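Local coordinates for Tle cognate immunity protein 4 C-terminal domain-containing protein (Pseudomonas aeruginosa PAO1, PDB 4R1D) that probably protects the bacterium from its own H2 type VI secretion effector, the lipase Tle4, by binding and inhibiting it as an immunity protein, at residues 226-231 and 283-288; 261-266 and 276-281; 210-215 and 239-244. All blocks are in the same frame, centred on the assembly; numbering follows the deposited sequence.

Contact 1: residues 226-231 and 283-288; sequences EYLVAG and EALELW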
loop_
_atom_site.group_PDB
_atom_site.type_symbol
_atom_site.label_atom_id
_atom_site.label_comp_id
_atom_site.label_asym_id
_atom_site.label_seq_id
_atom_site.Cartn_x
_atom_site.Cartn_y
_atom_site.Cartn_z
ATOM N N GLU B 226 -15.038 14.128 -20.235
ATOM C CA GLU B 226 -15.639 13.152 -19.334
ATOM C C GLU B 226 -15.832 11.796 -19.988
ATOM O O GLU B 226 -15.909 11.680 -21.205
ATOM C CB GLU B 226 -16.984 13.664 -18.813
ATOM C CG GLU B 226 -18.073 13.639 -19.854
ATOM C CD GLU B 226 -19.362 14.281 -19.374
ATOM O OE1 GLU B 226 -19.488 14.566 -18.160
ATOM O OE2 GLU B 226 -20.244 14.506 -20.226
ATOM N N TYR B 227 -15.943 10.778 -19.147
ATOM C CA TYR B 227 -16.148 9.424 -19.589
ATOM C C TYR B 227 -17.040 8.830 -18.518
ATOM O O TYR B 227 -16.677 8.818 -17.345
ATOM C CB TYR B 227 -14.794 8.695 -19.638
ATOM C CG TYR B 227 -14.705 7.594 -20.670
ATOM C CD1 TYR B 227 -15.765 6.728 -20.887
ATOM C CD2 TYR B 227 -13.559 7.429 -21.433
ATOM C CE1 TYR B 227 -15.683 5.715 -21.836
ATOM C CE2 TYR B 227 -13.466 6.420 -22.385
ATOM C CZ TYR B 227 -14.534 5.567 -22.578
ATOM O OH TYR B 227 -14.461 4.564 -23.521
ATOM N N LEU B 228 -18.220 8.362 -18.907
ATOM C CA LEU B 228 -19.220 7.932 -17.935
ATOM C C LEU B 228 -19.658 6.509 -18.238
ATOM O O LEU B 228 -20.157 6.236 -19.331
ATOM C CB LEU B 228 -20.455 8.849 -18.009
ATOM C CG LEU B 228 -20.533 10.131 -17.175
ATOM C CD1 LEU B 228 -19.300 10.997 -17.271
ATOM C CD2 LEU B 228 -21.773 10.933 -17.575
ATOM N N VAL B 229 -19.479 5.598 -17.287
ATOM C CA VAL B 229 -19.878 4.219 -17.523
ATOM C C VAL B 229 -20.797 3.713 -16.415
ATOM O O VAL B 229 -20.819 4.257 -15.316
ATOM C CB VAL B 229 -18.655 3.282 -17.685
ATOM C CG1 VAL B 229 -17.686 3.845 -18.734
ATOM C CG2 VAL B 229 -17.949 3.081 -16.360
ATOM N N ALA B 230 -21.580 2.693 -16.726
ATOM C CA ALA B 230 -22.440 2.077 -15.734
ATOM C C ALA B 230 -22.556 0.602 -16.062
ATOM O O ALA B 230 -22.329 0.188 -17.202
ATOM C CB ALA B 230 -23.805 2.733 -15.725
ATOM N N GLY B 231 -22.892 -0.201 -15.063
ATOM C CA GLY B 231 -23.154 -1.597 -15.322
ATOM C C GLY B 231 -23.927 -2.336 -14.261
ATOM O O GLY B 231 -23.989 -1.923 -13.109
ATOM N N GLU B 283 -31.369 9.782 -13.326
ATOM C CA GLU B 283 -31.203 10.462 -12.047
ATOM C C GLU B 283 -29.722 10.652 -11.685
ATOM O O GLU B 283 -29.330 11.717 -11.221
ATOM C CB GLU B 283 -31.923 9.709 -10.929
ATOM C CG GLU B 283 -31.813 10.396 -9.577
ATOM C CD GLU B 283 -32.565 9.670 -8.479
ATOM O OE1 GLU B 283 -32.086 8.617 -8.012
ATOM O OE2 GLU B 283 -33.640 10.161 -8.079
ATOM N N ALA B 284 -28.909 9.620 -11.897
ATOM C CA ALA B 284 -27.471 9.721 -11.640
ATOM C C ALA B 284 -26.796 10.790 -12.504
ATOM O O ALA B 284 -25.969 11.567 -12.020
ATOM C CB ALA B 284 -26.798 8.364 -11.841
ATOM N N LEU B 285 -27.145 10.830 -13.782
ATOM C CA LEU B 285 -26.564 11.795 -14.698
ATOM C C LEU B 285 -26.980 13.210 -14.321
ATOM O O LEU B 285 -26.198 14.146 -14.457
ATOM C CB LEU B 285 -26.993 11.498 -16.134
ATOM C CG LEU B 285 -26.400 10.224 -16.734
ATOM C CD1 LEU B 285 -27.151 9.810 -18.004
ATOM C CD2 LEU B 285 -24.919 10.444 -17.004
ATOM N N GLU B 286 -28.215 13.355 -13.849
ATOM C CA GLU B 286 -28.722 14.656 -13.424
ATOM C C GLU B 286 -27.908 15.221 -12.260
ATOM O O GLU B 286 -27.495 16.392 -12.275
ATOM C CB GLU B 286 -30.194 14.550 -13.020
ATOM C CG GLU B 286 -30.813 15.875 -12.577
ATOM C CD GLU B 286 -32.284 15.733 -12.209
ATOM O OE1 GLU B 286 -32.597 14.994 -11.247
ATOM O OE2 GLU B 286 -33.121 16.356 -12.896
ATOM N N LEU B 287 -27.685 14.386 -11.252
ATOM C CA LEU B 287 -26.907 14.793 -10.091
ATOM C C LEU B 287 -25.484 15.125 -10.531
ATOM O O LEU B 287 -24.957 16.175 -10.210
ATOM C CB LEU B 287 -26.917 13.702 -9.011
ATOM C CG LEU B 287 -26.168 14.040 -7.715
ATOM C CD1 LEU B 287 -26.765 15.268 -7.020
ATOM C CD2 LEU B 287 -26.107 12.849 -6.766
ATOM N N TRP B 288 -24.875 14.211 -11.279
ATOM C CA TRP B 288 -23.551 14.432 -11.861
ATOM C C TRP B 288 -23.434 15.778 -12.593
ATOM O O TRP B 288 -22.576 16.596 -12.272
ATOM C CB TRP B 288 -23.244 13.276 -12.811
ATOM C CG TRP B 288 -22.037 13.460 -13.688
ATOM C CD1 TRP B 288 -22.033 13.738 -15.025
ATOM C CD2 TRP B 288 -20.665 13.347 -13.296
ATOM N NE1 TRP B 288 -20.741 13.809 -15.495
ATOM C CE2 TRP B 288 -19.882 13.568 -14.453
ATOM C CE3 TRP B 288 -20.020 13.071 -12.083
ATOM C CZ2 TRP B 288 -18.484 13.520 -14.431
ATOM C CZ3 TRP B 288 -18.628 13.028 -12.061
ATOM C CH2 TRP B 288 -17.879 13.254 -13.229
#

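Contact 2: residues 261-266 and 276-281; sequences LAVLER and PAFKSD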
loop_
_atom_site.group_PDB
_atom_site.type_symbol
_atom_site.label_atom_id
_atom_site.label_comp_id
_atom_site.label_asym_id
_atom_site.label_seq_id
_atom_site.Cartn_x
_atom_site.Cartn_y
_atom_site.Cartn_z
ATOM N N LEU B 261 -17.678 10.361 -9.787
ATOM C CA LEU B 261 -18.790 9.825 -9.023
ATOM C C LEU B 261 -18.812 8.329 -9.232
ATOM O O LEU B 261 -18.860 7.852 -10.364
ATOM C CB LEU B 261 -20.108 10.450 -9.487
ATOM C CG LEU B 261 -21.366 9.974 -8.758
ATOM C CD1 LEU B 261 -21.398 10.567 -7.379
ATOM C CD2 LEU B 261 -22.615 10.401 -9.543
ATOM N N ALA B 262 -18.759 7.580 -8.138
ATOM C CA ALA B 262 -18.745 6.128 -8.240
ATOM C C ALA B 262 -19.833 5.493 -7.381
ATOM O O ALA B 262 -20.178 6.005 -6.312
ATOM C CB ALA B 262 -17.416 5.593 -7.820
ATOM N N VAL B 263 -20.358 4.377 -7.870
ATOM C CA VAL B 263 -21.088 3.424 -7.034
ATOM C C VAL B 263 -20.425 2.071 -7.205
ATOM O O VAL B 263 -20.582 1.426 -8.238
ATOM C CB VAL B 263 -22.578 3.310 -7.416
ATOM C CG1 VAL B 263 -23.268 2.265 -6.525
ATOM C CG2 VAL B 263 -23.268 4.644 -7.258
ATOM N N LEU B 264 -19.655 1.667 -6.197
ATOM C CA LEU B 264 -18.968 0.382 -6.205
ATOM C C LEU B 264 -19.895 -0.711 -5.681
ATOM O O LEU B 264 -20.997 -0.436 -5.209
ATOM C CB LEU B 264 -17.702 0.448 -5.346
ATOM C CG LEU B 264 -16.776 1.616 -5.694
ATOM C CD1 LEU B 264 -15.587 1.684 -4.731
ATOM C CD2 LEU B 264 -16.318 1.524 -7.140
ATOM N N GLU B 265 -19.450 -1.953 -5.794
ATOM C CA GLU B 265 -20.242 -3.077 -5.316
ATOM C C GLU B 265 -20.572 -2.921 -3.836
ATOM O O GLU B 265 -19.708 -2.582 -3.035
ATOM C CB GLU B 265 -19.488 -4.387 -5.555
ATOM C CG GLU B 265 -20.261 -5.628 -5.136
ATOM C CD GLU B 265 -19.623 -6.923 -5.621
ATOM O OE1 GLU B 265 -18.504 -6.888 -6.174
ATOM O OE2 GLU B 265 -20.247 -7.988 -5.443
ATOM N N ARG B 266 -21.834 -3.144 -3.488
ATOM C CA ARG B 266 -22.263 -3.195 -2.096
ATOM C C ARG B 266 -22.991 -4.504 -1.876
ATOM O O ARG B 266 -23.250 -5.251 -2.820
ATOM C CB ARG B 266 -23.197 -2.044 -1.763
ATOM C CG ARG B 266 -22.488 -0.784 -1.359
ATOM C CD ARG B 266 -23.440 0.371 -1.434
ATOM N NE ARG B 266 -24.225 0.302 -2.659
ATOM C CZ ARG B 266 -25.550 0.342 -2.692
ATOM N NH1 ARG B 266 -26.237 0.460 -1.564
ATOM N NH2 ARG B 266 -26.187 0.267 -3.853
ATOM N N PRO B 276 -30.686 0.437 -3.984
ATOM C CA PRO B 276 -30.178 1.148 -5.164
ATOM C C PRO B 276 -29.656 2.536 -4.822
ATOM O O PRO B 276 -30.281 3.251 -4.039
ATOM C CB PRO B 276 -31.415 1.278 -6.059
ATOM C CG PRO B 276 -32.374 0.257 -5.556
ATOM C CD PRO B 276 -32.126 0.156 -4.091
ATOM N N ALA B 277 -28.526 2.912 -5.410
ATOM C CA ALA B 277 -27.978 4.241 -5.203
ATOM C C ALA B 277 -28.878 5.270 -5.871
ATOM O O ALA B 277 -29.140 6.330 -5.315
ATOM C CB ALA B 277 -26.567 4.329 -5.766
ATOM N N PHE B 278 -29.355 4.941 -7.069
ATOM C CA PHE B 278 -30.166 5.862 -7.856
ATOM C C PHE B 278 -31.391 5.163 -8.413
ATOM O O PHE B 278 -31.376 3.950 -8.630
ATOM C CB PHE B 278 -29.349 6.438 -9.016
ATOM C CG PHE B 278 -28.211 7.318 -8.574
ATOM C CD1 PHE B 278 -28.409 8.675 -8.365
ATOM C CD2 PHE B 278 -26.951 6.786 -8.366
ATOM C CE1 PHE B 278 -27.368 9.492 -7.956
ATOM C CE2 PHE B 278 -25.907 7.587 -7.954
ATOM C CZ PHE B 278 -26.116 8.950 -7.751
ATOM N N LYS B 279 -32.438 5.944 -8.661
ATOM C CA LYS B 279 -33.675 5.426 -9.237
ATOM C C LYS B 279 -33.483 5.050 -10.701
ATOM O O LYS B 279 -34.207 4.204 -11.230
ATOM C CB LYS B 279 -34.793 6.470 -9.117
ATOM C CG LYS B 279 -35.047 6.954 -7.693
ATOM C CD LYS B 279 -36.021 8.132 -7.672
ATOM C CE LYS B 279 -36.190 8.711 -6.271
ATOM N NZ LYS B 279 -34.957 9.394 -5.772
ATOM N N SER B 280 -32.507 5.678 -11.354
ATOM C CA SER B 280 -32.275 5.453 -12.776
ATOM C C SER B 280 -30.956 6.085 -13.204
ATOM O O SER B 280 -30.409 6.932 -12.496
ATOM C CB SER B 280 -33.400 6.094 -13.588
ATOM O OG SER B 280 -33.341 7.512 -13.479
ATOM N N ASP B 281 -30.457 5.691 -14.368
ATOM C CA ASP B 281 -29.281 6.339 -14.931
ATOM C C ASP B 281 -29.546 7.820 -15.126
ATOM O O ASP B 281 -28.658 8.654 -14.940
ATOM C CB ASP B 281 -28.905 5.716 -16.265
ATOM C CG ASP B 281 -28.396 4.299 -16.124
ATOM O OD1 ASP B 281 -28.244 3.836 -14.980
ATOM O OD2 ASP B 281 -28.128 3.665 -17.163
#

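Contact 3: residues 210-215 and 239-244; sequences ETLRKG and YTFMWE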
loop_
_atom_site.group_PDB
_atom_site.type_symbol
_atom_site.label_atom_id
_atom_site.label_comp_id
_atom_site.label_asym_id
_atom_site.label_seq_id
_atom_site.Cartn_x
_atom_site.Cartn_y
_atom_site.Cartn_z
ATOM N N GLU B 210 -21.872 -0.700 -19.833
ATOM C CA GLU B 210 -22.126 0.195 -20.952
ATOM C C GLU B 210 -21.526 1.581 -20.734
ATOM O O GLU B 210 -21.339 2.022 -19.600
ATOM C CB GLU B 210 -23.625 0.309 -21.235
ATOM C CG GLU B 210 -24.386 1.181 -20.271
ATOM C CD GLU B 210 -25.881 1.207 -20.587
ATOM O OE1 GLU B 210 -26.645 0.554 -19.854
ATOM O OE2 GLU B 210 -26.280 1.867 -21.567
ATOM N N THR B 211 -21.206 2.255 -21.830
ATOM C CA THR B 211 -20.775 3.636 -21.748
ATOM C C THR B 211 -21.994 4.534 -21.893
ATOM O O THR B 211 -22.717 4.449 -22.881
ATOM C CB THR B 211 -19.738 3.965 -22.832
ATOM O OG1 THR B 211 -18.542 3.217 -22.576
ATOM C CG2 THR B 211 -19.406 5.450 -22.826
ATOM N N LEU B 212 -22.231 5.387 -20.905
ATOM C CA LEU B 212 -23.359 6.316 -20.976
ATOM C C LEU B 212 -23.001 7.569 -21.754
ATOM O O LEU B 212 -23.863 8.185 -22.381
ATOM C CB LEU B 212 -23.856 6.706 -19.579
ATOM C CG LEU B 212 -24.367 5.583 -18.673
ATOM C CD1 LEU B 212 -24.818 6.127 -17.325
ATOM C CD2 LEU B 212 -25.497 4.817 -19.349
ATOM N N ARG B 213 -21.727 7.950 -21.707
ATOM C CA ARG B 213 -21.295 9.205 -22.285
ATOM C C ARG B 213 -19.781 9.260 -22.388
ATOM O O ARG B 213 -19.068 8.788 -21.499
ATOM C CB ARG B 213 -21.795 10.356 -21.402
ATOM C CG ARG B 213 -22.383 11.528 -22.144
ATOM C CD ARG B 213 -22.479 12.743 -21.221
ATOM N NE ARG B 213 -23.763 12.860 -20.536
ATOM C CZ ARG B 213 -23.977 13.686 -19.513
ATOM N NH1 ARG B 213 -22.983 14.435 -19.047
ATOM N NH2 ARG B 213 -25.175 13.756 -18.944
ATOM N N LYS B 214 -19.286 9.834 -23.475
ATOM C CA LYS B 214 -17.851 10.039 -23.635
ATOM C C LYS B 214 -17.611 11.243 -24.527
ATOM O O LYS B 214 -18.057 11.264 -25.673
ATOM C CB LYS B 214 -17.179 8.801 -24.240
ATOM C CG LYS B 214 -15.734 9.052 -24.676
ATOM C CD LYS B 214 -15.098 7.821 -25.307
ATOM C CE LYS B 214 -13.654 8.105 -25.695
ATOM N NZ LYS B 214 -13.062 7.029 -26.535
ATOM N N GLY B 215 -16.910 12.244 -24.010
ATOM C CA GLY B 215 -16.569 13.392 -24.826
ATOM C C GLY B 215 -16.268 14.626 -24.012
ATOM O O GLY B 215 -15.934 14.532 -22.838
ATOM N N TYR B 239 -21.733 2.469 -11.091
ATOM C CA TYR B 239 -21.473 3.629 -11.919
ATOM C C TYR B 239 -20.031 4.056 -11.735
ATOM O O TYR B 239 -19.479 3.918 -10.648
ATOM C CB TYR B 239 -22.353 4.794 -11.474
ATOM C CG TYR B 239 -23.828 4.602 -11.727
ATOM C CD1 TYR B 239 -24.374 4.880 -12.967
ATOM C CD2 TYR B 239 -24.670 4.147 -10.724
ATOM C CE1 TYR B 239 -25.727 4.706 -13.211
ATOM C CE2 TYR B 239 -26.031 3.970 -10.952
ATOM C CZ TYR B 239 -26.551 4.255 -12.197
ATOM O OH TYR B 239 -27.898 4.094 -12.443
ATOM N N THR B 240 -19.434 4.588 -12.790
ATOM C CA THR B 240 -18.174 5.311 -12.641
ATOM C C THR B 240 -18.153 6.475 -13.626
ATOM O O THR B 240 -18.096 6.275 -14.838
ATOM C CB THR B 240 -16.958 4.403 -12.837
ATOM O OG1 THR B 240 -17.004 3.339 -11.877
ATOM C CG2 THR B 240 -15.681 5.188 -12.619
ATOM N N PHE B 241 -18.272 7.683 -13.080
ATOM C CA PHE B 241 -18.314 8.914 -13.859
ATOM C C PHE B 241 -17.015 9.654 -13.600
ATOM O O PHE B 241 -16.629 9.849 -12.442
ATOM C CB PHE B 241 -19.487 9.804 -13.425
ATOM C CG PHE B 241 -20.843 9.219 -13.702
ATOM C CD1 PHE B 241 -20.980 7.996 -14.348
ATOM C CD2 PHE B 241 -21.988 9.893 -13.298
ATOM C CE1 PHE B 241 -22.234 7.460 -14.595
ATOM C CE2 PHE B 241 -23.245 9.360 -13.537
ATOM C CZ PHE B 241 -23.369 8.147 -14.187
ATOM N N MET B 242 -16.333 10.042 -14.677
ATOM C CA MET B 242 -14.982 10.608 -14.597
ATOM C C MET B 242 -14.898 11.910 -15.400
ATOM O O MET B 242 -15.354 11.951 -16.531
ATOM C CB MET B 242 -13.985 9.591 -15.168
ATOM C CG MET B 242 -14.032 8.254 -14.440
ATOM S SD MET B 242 -13.250 6.900 -15.345
ATOM C CE MET B 242 -14.588 6.391 -16.423
ATOM N N TRP B 243 -14.321 12.960 -14.814
ATOM C CA TRP B 243 -14.230 14.270 -15.462
ATOM C C TRP B 243 -12.874 14.863 -15.111
ATOM O O TRP B 243 -12.452 14.793 -13.965
ATOM C CB TRP B 243 -15.346 15.170 -14.923
ATOM C CG TRP B 243 -15.446 16.567 -15.516
ATOM C CD1 TRP B 243 -16.192 16.941 -16.602
ATOM C CD2 TRP B 243 -14.842 17.773 -15.012
ATOM N NE1 TRP B 243 -16.072 18.297 -16.812
ATOM C CE2 TRP B 243 -15.245 18.830 -15.859
ATOM C CE3 TRP B 243 -13.987 18.059 -13.937
ATOM C CZ2 TRP B 243 -14.833 20.154 -15.663
ATOM C CZ3 TRP B 243 -13.568 19.380 -13.743
ATOM C CH2 TRP B 243 -13.998 20.413 -14.604
ATOM N N GLU B 244 -12.193 15.440 -16.097
ATOM C CA GLU B 244 -10.879 15.978 -15.852
ATOM C C GLU B 244 -10.546 17.151 -16.755
ATOM O O GLU B 244 -10.948 17.200 -17.924
ATOM C CB GLU B 244 -9.822 14.879 -16.033
ATOM C CG GLU B 244 -8.414 15.314 -15.641
ATOM C CD GLU B 244 -7.453 14.141 -15.556
ATOM O OE1 GLU B 244 -7.914 13.013 -15.290
ATOM O OE2 GLU B 244 -6.234 14.351 -15.753
#

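Contact 1: residues 226-231 and 283-288
Leu228 packs its branched end against both Trp288 and Leu285. Its CB already points at the helix, but contact starts one atom further out, where CG lies 4.0 Å from Trp288 NE1. There the chain forks. CD1 comes within 3.6 Å of Trp288 NE1 and also approaches CE2 and CZ2, reaching the indole from a slanting direction. CD2 also touches the pyrrole part of the indole, 3.8 Å from Trp288 CD1, and in addition meets Leu285 CD2 at 3.2 Å. The last separation is tighter than methyl groups usually allow, so its exact value is doubtful, though the two leucines clearly pack together. A leucine suits this place because its two methyls can lie along the indole while one of them also reaches Leu285. Residues 226 and 228 share one face of a strand, and residues 285 and 288 one face of a helix, so the contact is helix 281-292 laid on an antiparallel sheet. The two segments run nearly antiparallel, at 152°, with axes 11.3 Å apart. Beside this apolar patch, Trp288 NE1 donates a nearly straight hydrogen bond (166°) of 3.0 Å to Glu226 OE1. The oxygen lies in the indole plane, whereas the N-H reaches it on its syn side, somewhat out of the carboxylate plane. Glu226 can offer it because CG sits between backbone N and carbonyl carbon (chi1 73°) and the chain then runs extended. The buried carboxylate has further partners: OE1 is also hydrogen-bonded to His217 ND1, and OE2 forms a salt bridge with Arg213, which would favour the charged form.

Contact 2: residues 261-266 and 276-281
Phe278 turns the edge of its ring to Val263, whose CG2 lies near the ring plane, 4.0 Å from CE2. The side chains of Leu261 and Phe278 run toward each other from opposite directions, and Leu261 CD2 stands 4.2 Å from Phe278 CZ, at a slant that is neither over the face nor at the edge. With CG beside its own backbone N (chi1 -66°), the phenylalanine swings its far end to the strand although its CB bond does not aim there. His173 stacks on the ring, while Ala284 and Leu287 of helix 281-292 also touch it, so a broad, flat aromatic side chain suits this site. Val263 has a second task. CG2 also meets Ala277 CB at 3.6 Å, and CG1 is 4.0 Å from that same methyl; a beta-branched residue presents two methyls to one neighbour, and alanine is small enough to let the loop backbone come close to the strand. Further on, Arg266 bends at chi3 (-44°) and brings NH2 to 3.9 Å from Ala277 N, an oblique packing contact, while its NH1 is hydrogen-bonded to Pro275 O. The first segment is the end of strand 256-263 with the start of the loop after it, the second the close of that loop, where Ser280 is the N-cap of helix 281-292 and its OG receives the N-H of Glu283. Between the segments themselves, then, the chemistry is almost wholly van der Waals; part of the polar hold comes from the arginine's bond to Pro275 O, and more from His173 at Ala277 O.

Contact 3: residues 210-215 and 239-244
Leu212, which meets Phe241 and Tyr239, belongs to a classic beta bulge in the edge strand 209-214, where it and Arg213 both face Leu228 of the neighbouring strand. Leu212 is the residue that looks across. Its CD1 lies 4.0 Å from Phe241 CE1 and equally 4.0 Å from CZ, approaching that side of the ring obliquely. The same methyl stands 4.4 Å from Tyr239 CE1, this time at the ring edge and near its plane. One methyl thus touches two neighbouring aromatic side chains, and leucine is long enough to place it there. The segments are not neighbours in the antiparallel sheet; strand 225-233 runs between them, and the contact passes over it on the face that carries helix 281-292. Alternation along strand 239-244 puts residues 239 and 241 on that face together. Phe241 CG stands anti to its carbonyl carbon (chi1 -66°), and a chi2 of -2° brings the ring plane round to contain its own CA. Beyond the contact, Phe241 meets Trp288 of the helix edge-to-face, and Tyr239 OH is hydrogen-bonded to Asp281 OD1 near the helix start. Tyrosine suits its place on both counts, with an apolar ring flank for Leu212 and a hydroxyl for the carboxylate. On the other face of the strand, Thr240 and Met242 pack against Ile88 and Trp96 of the partner chain.

All three contacts lie in the C-terminal domain of the immunity protein, where strands 256-263, 236-245, 225-233 and 209-214 stand side by side, antiparallel, with helix 281-292 across one face. The centres of contacts 1 and 3 are about 6 Å apart, those of contacts 1 and 2 about 9 Å, and those of contacts 2 and 3 about 14 Å. Along the chain, contacts 1 and 3 interleave, contact 2 is nested within contact 1, and contact 3 closes before contact 2 opens. Contact 1 joins helix to sheet, contact 2 packs the loop leading into that helix, and contact 3 ties strands beneath it, while Val229, Thr240, Met242 and Ala262 touch the partner chain.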